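Local coordinates for protein endo-1,3-beta-glucanase, family GH16 (Zobellia galactanivorans, PDB 5FUI) that probably binds laminarin through this C-terminal family 6 carbohydrate-binding module of a marine bacterial laminarinase, at residues A[57-62]-A[102-107]. Residues are numbered along the deposited sequence; the frame is centred on the assembly and turned at random.
Sequences NYLIEY and SQTVNV
Gln103 sets CG between its backbone N and carbonyl carbon (chi1 65°) and Tyr62 sets its CG anti to the carbonyl carbon (chi1 -56°), and the two side chains meet above neighbouring antiparallel strands of the CBM6 beta-sandwich. Beyond CG the Gln103 chain is extended, and OE1 accepts a hydrogen bond from Tyr62 OH at 2.7 Å. OE1 lies in the plane of the ring at its edge, whereas the hydroxyl sits above the amide plane. Ser75 OG of the facing sheet also bonds OE1, so this oxygen ties both sheets together, and Phe73 packs edge-to-face with the Tyr62 ring. Ile60 lies alongside Gln103, its CD1 3.9 Å from Gln103 OE1. An alanine in place of Gln103, lacking CG and OE1, would probably leave the hydroxyl of the buried Tyr62 without this acceptor and open a gap beside Ile60 CB and CD1. Further along this inner face, Tyr58 crosses Val107 at about a right angle, with Tyr58 CE1 4.0 Å from Val107 CB; the Tyr58 hydroxyl is hydrogen-bonded to Ser54 O. On the outer face Leu59 CD1 rests against Thr104 OG1 at 3.6 Å and Ser102 OG at 3.7 Å. Strand 97-107 is outermost in its sheet, held here by paired backbone bonds between Tyr58 and Val105 and between Ile60 and Gln103, where Ile60 N meets Gln103 O at 2.9 Å with an N-H...O angle of 176°.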
loop_
_atom_site.group_PDB
_atom_site.type_symbol
_atom_site.label_atom_id
_atom_site.label_comp_id
_atom_site.label_asym_id
_atom_site.label_seq_id
_atom_site.Cartn_x
_atom_site.Cartn_y
_atom_site.Cartn_z
ATOM N N ASN A 57 14.326 -11.379 3.042
ATOM C CA ASN A 57 12.915 -11.447 2.737
ATOM C C ASN A 57 12.083 -10.726 3.763
ATOM O O ASN A 57 12.297 -10.851 4.952
ATOM C CB ASN A 57 12.464 -12.878 2.470
ATOM C CG ASN A 57 13.195 -13.453 1.259
ATOM O OD1 ASN A 57 13.266 -12.855 0.153
ATOM N ND2 ASN A 57 13.800 -14.589 1.493
ATOM N N TYR A 58 11.175 -9.916 3.280
ATOM C CA TYR A 58 10.255 -9.188 4.144
ATOM C C TYR A 58 8.804 -9.579 3.827
ATOM O O TYR A 58 8.452 -9.845 2.634
ATOM C CB TYR A 58 10.331 -7.683 3.856
ATOM C CG TYR A 58 11.594 -7.051 4.354
ATOM C CD1 TYR A 58 12.791 -7.170 3.661
ATOM C CD2 TYR A 58 11.610 -6.367 5.582
ATOM C CE1 TYR A 58 13.956 -6.598 4.106
ATOM C CE2 TYR A 58 12.758 -5.765 6.095
ATOM C CZ TYR A 58 13.963 -5.893 5.346
ATOM O OH TYR A 58 15.109 -5.314 5.881
ATOM N N LEU A 59 7.992 -9.539 4.882
ATOM C CA LEU A 59 6.517 -9.620 4.678
ATOM C C LEU A 59 6.024 -8.180 4.630
ATOM O O LEU A 59 6.281 -7.378 5.582
ATOM C CB LEU A 59 5.854 -10.391 5.872
ATOM C CG LEU A 59 4.329 -10.524 5.717
ATOM C CD1 LEU A 59 4.016 -11.474 4.557
ATOM C CD2 LEU A 59 3.807 -11.074 7.107
ATOM N N ILE A 60 5.280 -7.859 3.556
ATOM C CA ILE A 60 4.675 -6.524 3.492
ATOM C C ILE A 60 3.144 -6.756 3.412
ATOM O O ILE A 60 2.623 -7.425 2.522
ATOM C CB ILE A 60 5.136 -5.673 2.308
ATOM C CG1 ILE A 60 6.727 -5.658 2.226
ATOM C CG2 ILE A 60 4.529 -4.274 2.497
ATOM C CD1 ILE A 60 7.221 -4.696 1.125
ATOM N N GLU A 61 2.482 -6.220 4.444
ATOM C CA GLU A 61 1.007 -6.351 4.630
ATOM C C GLU A 61 0.338 -5.066 4.269
ATOM O O GLU A 61 0.899 -3.992 4.528
ATOM C CB GLU A 61 0.655 -6.633 6.093
ATOM C CG GLU A 61 1.040 -8.050 6.590
ATOM C CD GLU A 61 0.891 -8.064 8.076
ATOM O OE1 GLU A 61 1.809 -7.555 8.760
ATOM O OE2 GLU A 61 -0.180 -8.550 8.598
ATOM N N TYR A 62 -0.853 -5.173 3.687
ATOM C CA TYR A 62 -1.640 -4.034 3.240
ATOM C C TYR A 62 -3.047 -4.178 3.761
ATOM O O TYR A 62 -3.724 -5.189 3.488
ATOM C CB TYR A 62 -1.689 -3.919 1.666
ATOM C CG TYR A 62 -0.309 -3.860 1.049
ATOM C CD1 TYR A 62 0.411 -4.980 0.747
ATOM C CD2 TYR A 62 0.286 -2.595 0.810
ATOM C CE1 TYR A 62 1.689 -4.865 0.173
ATOM C CE2 TYR A 62 1.568 -2.468 0.243
ATOM C CZ TYR A 62 2.240 -3.596 -0.042
ATOM O OH TYR A 62 3.472 -3.482 -0.629
ATOM N N SER A 102 -1.024 -9.539 1.539
ATOM C CA SER A 102 0.437 -9.410 1.703
ATOM C C SER A 102 1.211 -9.859 0.484
ATOM O O SER A 102 0.699 -10.544 -0.388
ATOM C CB SER A 102 0.925 -10.144 2.936
ATOM O OG SER A 102 0.804 -11.590 2.723
ATOM N N GLN A 103 2.486 -9.497 0.484
ATOM C CA GLN A 103 3.460 -10.076 -0.424
ATOM C C GLN A 103 4.724 -10.353 0.382
ATOM O O GLN A 103 4.968 -9.693 1.373
ATOM C CB GLN A 103 3.729 -9.095 -1.569
ATOM C CG GLN A 103 4.400 -7.800 -1.108
ATOM C CD GLN A 103 4.484 -6.692 -2.151
ATOM O OE1 GLN A 103 4.738 -5.570 -1.764
ATOM N NE2 GLN A 103 4.336 -6.980 -3.415
ATOM N N THR A 104 5.474 -11.353 -0.060
ATOM C CA THR A 104 6.785 -11.675 0.542
ATOM C C THR A 104 7.843 -11.442 -0.489
ATOM O O THR A 104 7.807 -12.097 -1.568
ATOM C CB THR A 104 6.816 -13.123 1.083
ATOM O OG1 THR A 104 5.814 -13.296 2.091
ATOM C CG2 THR A 104 8.124 -13.456 1.738
ATOM N N VAL A 105 8.719 -10.460 -0.218
ATOM C CA VAL A 105 9.626 -10.047 -1.264
ATOM C C VAL A 105 11.039 -9.810 -0.689
ATOM O O VAL A 105 11.218 -9.551 0.470
ATOM C CB VAL A 105 8.955 -8.889 -2.047
ATOM C CG1 VAL A 105 8.610 -7.682 -1.151
ATOM C CG2 VAL A 105 9.670 -8.526 -3.328
ATOM N N ASN A 106 12.048 -9.888 -1.538
ATOM C CA ASN A 106 13.426 -9.763 -1.126
ATOM C C ASN A 106 13.950 -8.388 -1.446
ATOM O O ASN A 106 13.813 -7.944 -2.554
ATOM C CB ASN A 106 14.209 -10.826 -1.884
ATOM C CG ASN A 106 15.619 -10.991 -1.385
ATOM O OD1 ASN A 106 15.918 -11.955 -0.700
ATOM N ND2 ASN A 106 16.511 -10.087 -1.785
ATOM N N VAL A 107 14.509 -7.721 -0.440
ATOM C CA VAL A 107 14.975 -6.350 -0.576
ATOM C C VAL A 107 16.377 -6.293 -0.013
ATOM O O VAL A 107 16.599 -6.840 1.054
ATOM C CB VAL A 107 14.038 -5.403 0.238
ATOM C CG1 VAL A 107 14.492 -3.979 0.048
ATOM C CG2 VAL A 107 12.624 -5.545 -0.325
#